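Local atomic coordinates of transcriptional regulator, TetR family (Vibrio parahaemolyticus, PDB entry 3HE0), a protein that probably binds operator DNA through an N-terminal helix-turn-helix and regulates transcription, as members of the TetR family generally do. Residues 145-159 and 184-196. Sequence-based numbering, arbitrary orientation.
Sequences GVFKPLDNEVLSGLS and AAIEASWDAIIKH
In an all-helical protein, Phe147 and Ile194 form a lone antiparallel beta bridge, a non-hydrogen-bonded pair with their CA atoms 4.2 Å apart. Flanking bonds hold it: Lys148 N donates to Ile193 O (2.8 Å) and Lys195 N to Val146 O. The bridge ties the turn after helix 132-143 to the tail of helix 179-193 in the C-terminal domain of this TetR-family fold.

Lys148 is suited to this place by its length. Its chain runs beside the tail, and a bend at the end (chi4 58°) lets NZ donate to both Ala192 O and Ile194 O, 2.7 Å from each; it approaches Ala192 O from above the carbonyl plane. Two carbonyl oxygens this close would probably favour the charged amine, which also pairs with Asp191 of the second subunit, across the dimer.

The flat Phe147 ring can present its edge to one face of the wide Trp190 indole, an offset edge-to-face pair with planes at 75°. Branched Ile193 touches two parts of the fold: CD1 lies 3.6 Å from Phe147 CE1, while CG2 meets Leu155 CD2 of helix 152-158 and CB of Ser159, just past it. That helix runs roughly antiparallel to the 184-193 part of helix 179-193 (154°). Ala192 is small enough to bring its CB within 3.7 Å of Leu158 O, and Tyr88 and Phe138 also pack on Ile193.

Buried Ser159 satisfies its hydroxyl within its own segment, OG donating to Leu155 O. Near the bridge, water 1 donates to Val146 O at 2.6 Å and to Lys195 O at 2.9 Å.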
ATOM      1  N   GLY A 145      -7.064  27.078  10.834  1.00 26.35           N
ATOM      2  CA  GLY A 145      -8.240  26.501  11.467  1.00 25.29           C
ATOM      3  C   GLY A 145      -9.100  25.673  10.524  1.00 24.76           C
ATOM      4  O   GLY A 145     -10.244  25.343  10.851  1.00 24.17           O
ATOM      5  N   VAL A 146      -8.547  25.313   9.364  1.00 24.26           N
ATOM      6  CA  VAL A 146      -9.279  24.568   8.349  1.00 23.69           C
ATOM      7  C   VAL A 146      -9.178  23.086   8.596  1.00 23.80           C
ATOM      8  O   VAL A 146     -10.187  22.378   8.585  1.00 24.07           O
ATOM      9  CB  VAL A 146      -8.761  24.926   6.950  1.00 24.41           C
ATOM     10  CG1 VAL A 146      -9.249  23.921   5.903  1.00 23.65           C
ATOM     11  CG2 VAL A 146      -9.197  26.346   6.618  1.00 21.19           C
ATOM     12  N   PHE A 147      -7.962  22.628   8.877  1.00 24.29           N
ATOM     13  CA  PHE A 147      -7.687  21.200   9.106  1.00 23.64           C
ATOM     14  C   PHE A 147      -7.755  20.794  10.575  1.00 23.61           C
ATOM     15  O   PHE A 147      -7.508  21.593  11.466  1.00 23.06           O
ATOM     16  CB  PHE A 147      -6.306  20.826   8.565  1.00 23.78           C
ATOM     17  CG  PHE A 147      -6.183  20.921   7.074  1.00 23.74           C
ATOM     18  CD1 PHE A 147      -7.267  20.660   6.239  1.00 24.32           C
ATOM     19  CD2 PHE A 147      -4.962  21.186   6.493  1.00 23.04           C
ATOM     20  CE1 PHE A 147      -7.140  20.722   4.844  1.00 23.90           C
ATOM     21  CE2 PHE A 147      -4.833  21.243   5.104  1.00 24.58           C
ATOM     22  CZ  PHE A 147      -5.935  21.022   4.278  1.00 24.07           C
ATOM     23  N   LYS A 148      -8.129  19.534  10.802  1.00 23.17           N
ATOM     24  CA  LYS A 148      -8.046  18.916  12.114  1.00 22.52           C
ATOM     25  C   LYS A 148      -6.605  18.961  12.658  1.00 22.87           C
ATOM     26  O   LYS A 148      -5.613  18.778  11.909  1.00 21.93           O
ATOM     27  CB  LYS A 148      -8.487  17.438  12.049  1.00 21.71           C
ATOM     28  CG  LYS A 148      -9.926  17.133  11.519  1.00 19.98           C
ATOM     29  CD  LYS A 148     -10.358  15.673  11.886  1.00 19.79           C
ATOM     30  CE  LYS A 148     -11.777  15.290  11.444  1.00 16.48           C
ATOM     31  NZ  LYS A 148     -12.042  15.414   9.968  1.00 15.96           N
ATOM     32  N   PRO A 149      -6.482  19.179  13.971  1.00 23.31           N
ATOM     33  CA  PRO A 149      -5.176  19.388  14.565  1.00 23.73           C
ATOM     34  C   PRO A 149      -4.403  18.094  14.792  1.00 23.78           C
ATOM     35  O   PRO A 149      -4.127  17.737  15.912  1.00 23.03           O
ATOM     36  CB  PRO A 149      -5.517  20.095  15.890  1.00 24.22           C
ATOM     37  CG  PRO A 149      -6.875  19.540  16.254  1.00 24.50           C
ATOM     38  CD  PRO A 149      -7.575  19.495  14.911  1.00 23.75           C
ATOM     39  N   LEU A 150      -4.038  17.395  13.730  1.00 24.20           N
ATOM     40  CA  LEU A 150      -3.414  16.094  13.890  1.00 24.26           C
ATOM     41  C   LEU A 150      -2.040  16.227  13.300  1.00 23.91           C
ATOM     42  O   LEU A 150      -1.814  17.112  12.470  1.00 24.29           O
ATOM     43  CB  LEU A 150      -4.255  15.013  13.173  1.00 24.33           C
ATOM     44  CG  LEU A 150      -5.695  14.826  13.694  1.00 25.03           C
ATOM     45  CD1 LEU A 150      -6.475  13.792  12.862  1.00 22.02           C
ATOM     46  CD2 LEU A 150      -5.739  14.428  15.192  1.00 24.25           C
ATOM     47  N   ASP A 151      -1.116  15.376  13.707  1.00 23.98           N
ATOM     48  CA  ASP A 151       0.207  15.362  13.073  1.00 25.15           C
ATOM     49  C   ASP A 151       0.051  15.227  11.566  1.00 24.61           C
ATOM     50  O   ASP A 151      -0.872  14.519  11.092  1.00 23.52           O
ATOM     51  CB  ASP A 151       1.040  14.174  13.583  1.00 26.44           C
ATOM     52  CG  ASP A 151       2.488  14.172  13.027  1.00 30.87           C
ATOM     53  OD1 ASP A 151       3.379  14.743  13.698  1.00 36.60           O
ATOM     54  OD2 ASP A 151       2.734  13.630  11.909  1.00 36.64           O
ATOM     55  N   ASN A 152       0.968  15.856  10.826  1.00 23.95           N
ATOM     56  CA  ASN A 152       0.960  15.790   9.367  1.00 24.16           C
ATOM     57  C   ASN A 152       1.045  14.354   8.832  1.00 24.77           C
ATOM     58  O   ASN A 152       0.527  14.064   7.767  1.00 24.97           O
ATOM     59  CB  ASN A 152       2.096  16.643   8.763  1.00 23.93           C
ATOM     60  CG  ASN A 152       1.898  18.141   8.978  1.00 23.47           C
ATOM     61  OD1 ASN A 152       0.917  18.573   9.565  1.00 21.35           O
ATOM     62  ND2 ASN A 152       2.842  18.938   8.490  1.00 25.73           N
ATOM     63  N   GLU A 153       1.675  13.457   9.579  1.00 25.32           N
ATOM     64  CA  GLU A 153       1.719  12.039   9.214  1.00 26.35           C
ATOM     65  C   GLU A 153       0.335  11.389   9.246  1.00 24.65           C
ATOM     66  O   GLU A 153       0.032  10.521   8.405  1.00 23.16           O
ATOM     67  CB  GLU A 153       2.664  11.257  10.144  1.00 27.50           C
ATOM     68  CG  GLU A 153       4.158  11.459   9.821  1.00 32.34           C
ATOM     69  CD  GLU A 153       4.544  10.938   8.427  1.00 39.02           C
ATOM     70  OE1 GLU A 153       3.958   9.915   7.982  1.00 40.92           O
ATOM     71  OE2 GLU A 153       5.435  11.553   7.767  1.00 43.71           O
ATOM     72  N   VAL A 154      -0.495  11.819  10.203  1.00 23.04           N
ATOM     73  CA  VAL A 154      -1.861  11.298  10.331  1.00 20.91           C
ATOM     74  C   VAL A 154      -2.729  11.927   9.226  1.00 20.51           C
ATOM     75  O   VAL A 154      -3.445  11.242   8.509  1.00 19.78           O
ATOM     76  CB  VAL A 154      -2.418  11.570  11.723  1.00 20.97           C
ATOM     77  CG1 VAL A 154      -3.913  11.140  11.852  1.00 18.28           C
ATOM     78  CG2 VAL A 154      -1.554  10.877  12.775  1.00 19.97           C
ATOM     79  N   LEU A 155      -2.626  13.238   9.049  1.00 20.66           N
ATOM     80  CA  LEU A 155      -3.365  13.904   7.990  1.00 20.41           C
ATOM     81  C   LEU A 155      -3.024  13.263   6.627  1.00 20.67           C
ATOM     82  O   LEU A 155      -3.905  12.989   5.812  1.00 20.26           O
ATOM     83  CB  LEU A 155      -3.055  15.403   7.995  1.00 20.80           C
ATOM     84  CG  LEU A 155      -3.515  16.177   9.239  1.00 20.16           C
ATOM     85  CD1 LEU A 155      -3.051  17.644   9.139  1.00 20.12           C
ATOM     86  CD2 LEU A 155      -5.039  16.063   9.443  1.00 17.54           C
ATOM     87  N   SER A 156      -1.744  12.965   6.404  1.00 20.93           N
ATOM     88  CA  SER A 156      -1.342  12.346   5.141  1.00 21.71           C
ATOM     89  C   SER A 156      -1.949  10.950   5.005  1.00 21.43           C
ATOM     90  O   SER A 156      -2.512  10.617   3.958  1.00 20.48           O
ATOM     91  CB  SER A 156       0.176  12.291   4.993  1.00 22.35           C
ATOM     92  OG  SER A 156       0.546  11.818   3.676  1.00 24.52           O
ATOM     93  N   GLY A 157      -1.875  10.167   6.079  1.00 21.50           N
ATOM     94  CA  GLY A 157      -2.450   8.822   6.089  1.00 21.16           C
ATOM     95  C   GLY A 157      -3.948   8.812   5.807  1.00 21.70           C
ATOM     96  O   GLY A 157      -4.439   7.883   5.218  1.00 21.71           O
ATOM     97  N   LEU A 158      -4.664   9.861   6.216  1.00 21.69           N
ATOM     98  CA  LEU A 158      -6.115   9.920   6.074  1.00 21.58           C
ATOM     99  C   LEU A 158      -6.593  10.382   4.702  1.00 23.20           C
ATOM    100  O   LEU A 158      -7.761  10.171   4.356  1.00 23.35           O
ATOM    101  CB  LEU A 158      -6.685  10.872   7.114  1.00 21.30           C
ATOM    102  CG  LEU A 158      -6.673  10.392   8.557  1.00 19.88           C
ATOM    103  CD1 LEU A 158      -6.738  11.659   9.432  1.00 18.40           C
ATOM    104  CD2 LEU A 158      -7.768   9.330   8.851  1.00 13.48           C
ATOM    105  N   SER A 159      -5.691  10.977   3.919  1.00 24.07           N
ATOM    106  CA  SER A 159      -6.064  11.665   2.705  1.00 25.12           C
ATOM    107  C   SER A 159      -5.215  11.152   1.511  1.00 26.21           C
ATOM    108  O   SER A 159      -5.584  10.162   0.857  1.00 27.21           O
ATOM    109  CB  SER A 159      -5.955  13.180   2.917  1.00 24.65           C
ATOM    110  OG  SER A 159      -4.639  13.584   3.241  1.00 25.16           O
ATOM    111  N   ALA A 184     -15.771  13.289  -6.539  1.00 20.06           N
ATOM    112  CA  ALA A 184     -16.457  12.895  -5.304  1.00 20.20           C
ATOM    113  C   ALA A 184     -15.471  12.252  -4.349  1.00 20.38           C
ATOM    114  O   ALA A 184     -15.508  12.529  -3.148  1.00 19.73           O
ATOM    115  CB  ALA A 184     -17.634  11.965  -5.564  1.00 19.59           C
ATOM    116  N   ALA A 185     -14.569  11.430  -4.879  1.00 20.54           N
ATOM    117  CA  ALA A 185     -13.489  10.868  -4.050  1.00 20.82           C
ATOM    118  C   ALA A 185     -12.553  11.934  -3.461  1.00 20.90           C
ATOM    119  O   ALA A 185     -12.175  11.842  -2.271  1.00 21.76           O
ATOM    120  CB  ALA A 185     -12.673   9.827  -4.824  1.00 20.82           C
ATOM    121  N   ILE A 186     -12.171  12.932  -4.264  1.00 20.79           N
ATOM    122  CA  ILE A 186     -11.303  14.007  -3.776  1.00 20.44           C
ATOM    123  C   ILE A 186     -11.999  14.745  -2.631  1.00 20.81           C
ATOM    124  O   ILE A 186     -11.404  14.993  -1.565  1.00 20.32           O
ATOM    125  CB  ILE A 186     -10.951  15.017  -4.886  1.00 20.96           C
ATOM    126  CG1 ILE A 186     -10.059  14.376  -5.975  1.00 19.54           C
ATOM    127  CG2 ILE A 186     -10.295  16.232  -4.281  1.00 20.27           C
ATOM    128  CD1 ILE A 186      -9.954  15.230  -7.337  1.00 15.64           C
ATOM    129  N   GLU A 187     -13.285  15.039  -2.828  1.00 20.38           N
ATOM    130  CA  GLU A 187     -14.046  15.752  -1.822  1.00 20.55           C
ATOM    131  C   GLU A 187     -14.198  14.966  -0.537  1.00 20.94           C
ATOM    132  O   GLU A 187     -14.146  15.555   0.547  1.00 20.83           O
ATOM    133  CB  GLU A 187     -15.427  16.143  -2.333  1.00 20.81           C
ATOM    134  CG  GLU A 187     -15.369  17.222  -3.404  1.00 23.74           C
ATOM    135  CD  GLU A 187     -14.962  18.598  -2.869  1.00 26.25           C
ATOM    136  OE1 GLU A 187     -14.913  18.802  -1.618  1.00 27.74           O
ATOM    137  OE2 GLU A 187     -14.719  19.483  -3.725  1.00 30.43           O
ATOM    138  N   ALA A 188     -14.399  13.649  -0.652  1.00 20.23           N
ATOM    139  CA  ALA A 188     -14.598  12.812   0.520  1.00 20.19           C
ATOM    140  C   ALA A 188     -13.321  12.748   1.369  1.00 20.35           C
ATOM    141  O   ALA A 188     -13.374  12.777   2.613  1.00 19.84           O
ATOM    142  CB  ALA A 188     -15.071  11.405   0.132  1.00 19.18           C
ATOM    143  N   SER A 189     -12.180  12.645   0.693  1.00 20.79           N
ATOM    144  CA  SER A 189     -10.891  12.618   1.375  1.00 20.41           C
ATOM    145  C   SER A 189     -10.598  13.963   2.052  1.00 20.14           C
ATOM    146  O   SER A 189     -10.044  13.985   3.142  1.00 21.46           O
ATOM    147  CB  SER A 189      -9.764  12.158   0.430  1.00 19.64           C
ATOM    148  OG  SER A 189      -9.538  13.041  -0.642  1.00 21.69           O
ATOM    149  N   TRP A 190     -10.989  15.072   1.432  1.00 20.38           N
ATOM    150  CA  TRP A 190     -10.903  16.397   2.044  1.00 20.29           C
ATOM    151  C   TRP A 190     -11.732  16.418   3.345  1.00 20.88           C
ATOM    152  O   TRP A 190     -11.270  16.943   4.357  1.00 21.34           O
ATOM    153  CB  TRP A 190     -11.429  17.423   1.056  1.00 19.86           C
ATOM    154  CG  TRP A 190     -11.441  18.816   1.469  1.00 19.98           C
ATOM    155  CD1 TRP A 190     -12.541  19.540   1.823  1.00 20.59           C
ATOM    156  CD2 TRP A 190     -10.330  19.734   1.497  1.00 15.84           C
ATOM    157  NE1 TRP A 190     -12.191  20.831   2.084  1.00 19.57           N
ATOM    158  CE2 TRP A 190     -10.837  20.976   1.911  1.00 17.42           C
ATOM    159  CE3 TRP A 190      -8.971  19.612   1.242  1.00 17.26           C
ATOM    160  CZ2 TRP A 190     -10.032  22.109   2.059  1.00 16.90           C
ATOM    161  CZ3 TRP A 190      -8.152  20.738   1.394  1.00 17.23           C
ATOM    162  CH2 TRP A 190      -8.691  21.967   1.791  1.00 17.74           C
ATOM    163  N   ASP A 191     -12.913  15.790   3.331  1.00 20.61           N
ATOM    164  CA  ASP A 191     -13.727  15.670   4.540  1.00 20.52           C
ATOM    165  C   ASP A 191     -12.965  15.012   5.689  1.00 20.51           C
ATOM    166  O   ASP A 191     -13.202  15.339   6.863  1.00 21.68           O
ATOM    167  CB  ASP A 191     -14.987  14.850   4.289  1.00 20.27           C
ATOM    168  CG  ASP A 191     -16.083  15.640   3.593  1.00 22.10           C
ATOM    169  OD1 ASP A 191     -15.973  16.886   3.598  1.00 23.66           O
ATOM    170  OD2 ASP A 191     -17.053  15.007   3.070  1.00 20.16           O
ATOM    171  N   ALA A 192     -12.093  14.061   5.366  1.00 19.37           N
ATOM    172  CA  ALA A 192     -11.340  13.354   6.397  1.00 19.33           C
ATOM    173  C   ALA A 192     -10.436  14.335   7.149  1.00 18.31           C
ATOM    174  O   ALA A 192     -10.289  14.222   8.327  1.00 19.34           O
ATOM    175  CB  ALA A 192     -10.511  12.197   5.798  1.00 17.58           C
ATOM    176  N   ILE A 193      -9.875  15.315   6.462  1.00 19.54           N
ATOM    177  CA  ILE A 193      -8.857  16.173   7.069  1.00 19.65           C
ATOM    178  C   ILE A 193      -9.366  17.535   7.537  1.00 20.11           C
ATOM    179  O   ILE A 193      -8.709  18.181   8.371  1.00 20.59           O
ATOM    180  CB  ILE A 193      -7.589  16.303   6.184  1.00 19.29           C
ATOM    181  CG1 ILE A 193      -7.929  16.937   4.847  1.00 20.09           C
ATOM    182  CG2 ILE A 193      -6.889  14.905   6.070  1.00 17.90           C
ATOM    183  CD1 ILE A 193      -6.670  17.293   3.956  1.00 20.70           C
ATOM    184  N   ILE A 194     -10.530  17.967   7.061  1.00 20.88           N
ATOM    185  CA  ILE A 194     -11.072  19.241   7.534  1.00 21.31           C
ATOM    186  C   ILE A 194     -11.891  19.045   8.828  1.00 21.98           C
ATOM    187  O   ILE A 194     -12.367  17.925   9.141  1.00 22.12           O
ATOM    188  CB  ILE A 194     -11.883  19.998   6.451  1.00 21.79           C
ATOM    189  CG1 ILE A 194     -13.180  19.269   6.077  1.00 22.53           C
ATOM    190  CG2 ILE A 194     -11.022  20.265   5.211  1.00 22.04           C
ATOM    191  CD1 ILE A 194     -14.216  20.209   5.398  1.00 22.52           C
ATOM    192  N   LYS A 195     -11.976  20.122   9.599  1.00 21.81           N
ATOM    193  CA  LYS A 195     -12.844  20.217  10.769  1.00 22.98           C
ATOM    194  C   LYS A 195     -14.298  20.324  10.316  1.00 23.41           C
ATOM    195  O   LYS A 195     -14.564  20.882   9.261  1.00 24.28           O
ATOM    196  CB  LYS A 195     -12.459  21.445  11.607  1.00 22.46           C
ATOM    197  CG  LYS A 195     -11.160  21.242  12.347  1.00 22.48           C
ATOM    198  CD  LYS A 195     -10.630  22.532  13.000  1.00 22.18           C
ATOM    199  CE  LYS A 195     -11.168  22.728  14.398  1.00 23.43           C
ATOM    200  NZ  LYS A 195     -10.575  23.928  15.076  1.00 23.99           N
ATOM    201  N   HIS A 196     -15.226  19.756  11.074  1.00 23.67           N
ATOM    202  CA  HIS A 196     -16.642  19.769  10.672  1.00 24.40           C
ATOM    203  C   HIS A 196     -17.526  20.383  11.753  1.00 25.77           C
ATOM    204  O   HIS A 196     -18.659  20.805  11.423  1.00 26.51           O
ATOM    205  CB  HIS A 196     -17.151  18.365  10.331  1.00 24.38           C
ATOM    206  CG  HIS A 196     -16.578  17.808   9.063  1.00 24.46           C
ATOM    207  ND1 HIS A 196     -17.094  18.103   7.818  1.00 23.82           N
ATOM    208  CD2 HIS A 196     -15.525  16.980   8.852  1.00 24.25           C
ATOM    209  CE1 HIS A 196     -16.385  17.470   6.893  1.00 25.06           C
ATOM    210  NE2 HIS A 196     -15.430  16.781   7.495  1.00 24.58           N
ATOM    211  OXT HIS A 196     -17.132  20.458  12.947  1.00 26.20           O
TER
HETATM  212  O   HOH W   1     -12.738  22.929   8.214  1.00 36.10           O